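PDB 2X4H: iron dependent repressor from Sulfolobus solfataricus, which probably acts as a metal-dependent transcriptional repressor of the DtxR/MntR family, binding DNA as a dimer in response to transition metal ions. Local coordinates for the interface of chains A and B and the interface of chains C and A. Sequence-based numbering; all coordinates share one arbitrary frame. Chains: chain A/B/C, Hypothetical protein SSO2273.

Contact 1: the interface of chains A and B. Residues chain A 12, 14-15, 51; chain B 46, 49-50.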
loop_
_atom_site.group_PDB
_atom_site.type_symbol
_atom_site.label_atom_id
_atom_site.label_comp_id
_atom_site.label_asym_id
_atom_site.label_seq_id
_atom_site.Cartn_x
_atom_site.Cartn_y
_atom_site.Cartn_z
ATOM N N SER A 12 -3.069 -6.117 6.960
ATOM C CA SER A 12 -4.326 -5.736 7.586
ATOM C C SER A 12 -5.302 -6.909 7.476
ATOM O O SER A 12 -5.098 -7.877 6.718
ATOM C CB SER A 12 -4.899 -4.472 6.922
ATOM O OG SER A 12 -5.644 -4.788 5.751
ATOM N N ARG A 14 -8.267 -6.659 6.282
ATOM C CA ARG A 14 -8.846 -6.583 4.940
ATOM C C ARG A 14 -7.924 -7.237 3.918
ATOM O O ARG A 14 -8.398 -7.988 3.093
ATOM C CB ARG A 14 -9.227 -5.164 4.553
ATOM C CG ARG A 14 -10.566 -4.751 5.196
ATOM C CD ARG A 14 -10.789 -3.287 5.081
ATOM N NE ARG A 14 -9.619 -2.576 5.593
ATOM C CZ ARG A 14 -9.558 -1.941 6.759
ATOM N NH1 ARG A 14 -10.618 -1.866 7.573
ATOM N NH2 ARG A 14 -8.410 -1.369 7.103
ATOM N N GLU A 15 -6.619 -7.021 4.017
ATOM C CA GLU A 15 -5.689 -7.727 3.144
ATOM C C GLU A 15 -5.798 -9.267 3.315
ATOM O O GLU A 15 -5.798 -10.023 2.329
ATOM C CB GLU A 15 -4.269 -7.198 3.355
ATOM C CG GLU A 15 -4.084 -5.752 2.795
ATOM C CD GLU A 15 -2.727 -5.114 3.080
ATOM O OE1 GLU A 15 -2.343 -4.122 2.393
ATOM O OE2 GLU A 15 -2.031 -5.590 3.988
ATOM N N GLU A 51 -6.290 -2.382 -4.762
ATOM C CA GLU A 51 -5.671 -3.084 -3.607
ATOM C C GLU A 51 -4.692 -4.172 -4.084
ATOM O O GLU A 51 -3.582 -4.320 -3.551
ATOM C CB GLU A 51 -6.738 -3.638 -2.631
ATOM C CG GLU A 51 -6.199 -4.372 -1.356
ATOM C CD GLU A 51 -5.438 -3.461 -0.427
ATOM O OE1 GLU A 51 -5.433 -2.233 -0.649
ATOM O OE2 GLU A 51 -4.818 -3.936 0.535
ATOM N N SER B 46 -14.789 0.321 3.799
ATOM C CA SER B 46 -13.658 -0.541 4.119
ATOM C C SER B 46 -12.580 -0.414 3.041
ATOM O O SER B 46 -11.399 -0.302 3.359
ATOM C CB SER B 46 -14.112 -2.009 4.234
ATOM O OG SER B 46 -14.567 -2.485 2.980
ATOM N N PHE B 49 -11.024 2.989 3.614
ATOM C CA PHE B 49 -10.121 2.922 4.774
ATOM C C PHE B 49 -8.807 2.233 4.414
ATOM O O PHE B 49 -7.731 2.701 4.778
ATOM C CB PHE B 49 -10.771 2.174 5.950
ATOM C CG PHE B 49 -10.018 2.317 7.253
ATOM C CD1 PHE B 49 -10.524 3.112 8.279
ATOM C CD2 PHE B 49 -8.797 1.665 7.448
ATOM C CE1 PHE B 49 -9.839 3.251 9.474
ATOM C CE2 PHE B 49 -8.102 1.796 8.642
ATOM C CZ PHE B 49 -8.630 2.590 9.668
ATOM N N GLU B 50 -8.900 1.111 3.716
ATOM C CA GLU B 50 -7.714 0.362 3.319
ATOM C C GLU B 50 -6.862 1.216 2.392
ATOM O O GLU B 50 -5.661 1.362 2.616
ATOM C CB GLU B 50 -8.121 -0.956 2.641
ATOM C CG GLU B 50 -6.991 -1.806 2.074
ATOM C CD GLU B 50 -6.045 -2.410 3.102
ATOM O OE1 GLU B 50 -4.887 -2.640 2.717
ATOM O OE2 GLU B 50 -6.433 -2.667 4.251
#
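Across this interface the carboxylate of B:Glu50 is met by polar groups of chain A on both of its oxygens. A short hydrogen bond comes from the hydroxyl of A:Ser12, whose OG reaches B:Glu50 OE2 at 2.7 Å on its syn side, 28° out of the carboxylate plane. The same OG accepts the backbone N of A:Glu15 at 3.0 Å, and A:Glu15 OE2 in turn accepts A:Ser12 N, from above its carboxylate plane, which completes a capping box at the start of helix 13-26. Charge pairing is weaker: A:Arg14 NE makes a long, weak hydrogen bond and salt bridge to B:Glu50 OE2 at 3.5 Å, with the oxygen in plane at the guanidinium edge. The chain of A:Arg14 runs alongside B:Glu50 in the opposite direction. Its apolar stretch is used too, CD lying 3.7 Å from CB of B:Ser46, a residue small enough to let it pass, while CZ is 3.7 Å from CD2 of B:Phe49, the two planes tilted 46° apart. The other oxygen, B:Glu50 OE1, faces acids: A:Glu51 OE2 at 2.5 Å and A:Glu15 OE1 at 3.0 Å. Each of the three is a zinc ligand in this protein, so a metal may offset the crowding, and a shared proton could do so too. B:Glu50 gets there with CG anti to its backbone N (chi1 176°) and a bend at chi2. An alanine in its place would probably leave the A:Ser12 hydroxyl and the A:Arg14 guanidinium without their acceptor, and a metal held here short of a carboxylate. The site joins the start of helix 13-26 and helix 45-57 of chain A to helix 45-57 of chain B, the recognition helix of the helix-turn-helix.

Contact 2: the interface of chains C and A. Residues chain C 117, 120-121, 124; chain A 91, 95.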
loop_
_atom_site.group_PDB
_atom_site.type_symbol
_atom_site.label_atom_id
_atom_site.label_comp_id
_atom_site.label_asym_id
_atom_site.label_seq_id
_atom_site.Cartn_x
_atom_site.Cartn_y
_atom_site.Cartn_z
ATOM N N ILE C 117 -9.077 -6.654 28.838
ATOM C CA ILE C 117 -7.830 -7.364 28.684
ATOM C C ILE C 117 -6.787 -6.755 29.586
ATOM O O ILE C 117 -6.064 -7.474 30.240
ATOM C CB ILE C 117 -7.333 -7.392 27.204
ATOM C CG1 ILE C 117 -8.298 -8.209 26.329
ATOM C CG2 ILE C 117 -5.901 -7.989 27.106
ATOM C CD1 ILE C 117 -8.068 -8.023 24.830
ATOM N N LYS C 120 -7.648 -7.849 33.202
ATOM C CA LYS C 120 -7.378 -9.254 33.468
ATOM C C LYS C 120 -5.872 -9.507 33.396
ATOM O O LYS C 120 -5.380 -10.319 34.140
ATOM C CB LYS C 120 -8.147 -10.178 32.533
ATOM C CG LYS C 120 -9.624 -9.884 32.444
ATOM C CD LYS C 120 -10.536 -10.834 33.149
ATOM C CE LYS C 120 -11.876 -10.860 32.424
ATOM N NZ LYS C 120 -12.942 -11.541 33.153
ATOM N N LEU C 121 -5.143 -8.804 32.522
ATOM C CA LEU C 121 -3.679 -8.951 32.476
ATOM C C LEU C 121 -3.029 -8.465 33.768
ATOM O O LEU C 121 -2.105 -9.093 34.279
ATOM C CB LEU C 121 -3.058 -8.212 31.292
ATOM C CG LEU C 121 -3.030 -8.849 29.904
ATOM C CD1 LEU C 121 -2.428 -7.825 28.890
ATOM C CD2 LEU C 121 -2.274 -10.163 29.875
ATOM N N TYR C 124 -3.715 -11.119 36.240
ATOM C CA TYR C 124 -2.894 -12.274 35.818
ATOM C C TYR C 124 -1.423 -12.081 36.154
ATOM O O TYR C 124 -0.742 -13.029 36.474
ATOM C CB TYR C 124 -3.074 -12.518 34.321
ATOM C CG TYR C 124 -1.970 -13.266 33.600
ATOM C CD1 TYR C 124 -1.826 -14.636 33.715
ATOM C CD2 TYR C 124 -1.130 -12.599 32.719
ATOM C CE1 TYR C 124 -0.824 -15.321 33.001
ATOM C CE2 TYR C 124 -0.143 -13.267 31.999
ATOM C CZ TYR C 124 0.005 -14.615 32.141
ATOM O OH TYR C 124 0.994 -15.229 31.415
ATOM N N LEU A 91 -3.980 -16.860 25.300
ATOM C CA LEU A 91 -3.653 -15.991 26.415
ATOM C C LEU A 91 -4.940 -15.430 27.001
ATOM O O LEU A 91 -5.124 -15.401 28.213
ATOM C CB LEU A 91 -2.742 -14.846 25.968
ATOM C CG LEU A 91 -2.476 -13.647 26.899
ATOM C CD1 LEU A 91 -1.612 -14.079 28.042
ATOM C CD2 LEU A 91 -1.806 -12.510 26.115
ATOM N N ILE A 95 -6.406 -15.882 30.823
ATOM C CA ILE A 95 -6.582 -14.810 31.808
ATOM C C ILE A 95 -8.060 -14.578 32.214
ATOM O O ILE A 95 -8.359 -13.658 32.982
ATOM C CB ILE A 95 -5.842 -13.528 31.361
ATOM C CG1 ILE A 95 -6.582 -12.812 30.228
ATOM C CG2 ILE A 95 -4.386 -13.900 30.953
ATOM C CD1 ILE A 95 -5.959 -11.503 29.805
HETATM O O HOH W 1 -7.118 -12.439 35.020
#
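A:Ile95 pushes its branched side chain into the surface of helix 115-124 of chain C, between C:Lys120, C:Leu121 and C:Tyr124. At its root, CB lies 4.2 Å from CB of C:Tyr124, and there the chain forks. The short branch, CG2, sits over one face of the tyrosine ring, 3.6 Å from its CG and displaced toward the rim, a CH-pi contact in which the two side chains cross at about a right angle. The longer branch turns the other way: CG1 stands between the backbone N and carbonyl carbon (chi1 75°), which sends it toward C:Lys120, 3.8 Å from that residue's CB. The tip, CD1, continues past the same CB at 3.7 Å and meets CD2 of C:Leu121 at 3.9 Å. A beta-branched residue suits this place because its two arms can serve an aromatic face and an aliphatic groove at once, while lysine contributes the apolar root of its chain. No direct polar bond spans the patch; instead a water lies 2.7 Å from A:Ile95 O and 2.9 Å from C:Lys120 O, linking two backbone carbonyls at the margin of the apolar contact. A:Leu91, one turn back along the chain, adds apolar surface near the outer part of the tyrosine ring. A:Ile95 itself follows directly on the end of helix 72-94, so this helix end is set against helix 115-124 in the region assigned to metal binding and dimerisation.

The C-alpha centres of contact 1 and contact 2 lie about 29 Å apart, and they share no residue, though chain A takes part in both. Contact 1 uses the DNA-binding domain, with helices 13-26 and 45-57; contact 2 uses the end of helix 72-94 with the residue after it, and helix 115-124. Since each interface is two-fold symmetric, together they can link copies into the deposited assembly of four. Contact 2 may correspond to the dimer expected of the family, since it lies in the dimerisation region, whereas contact 1 occupies the recognition helix and might therefore compete with DNA; it may reflect zinc-assisted association in the crystal.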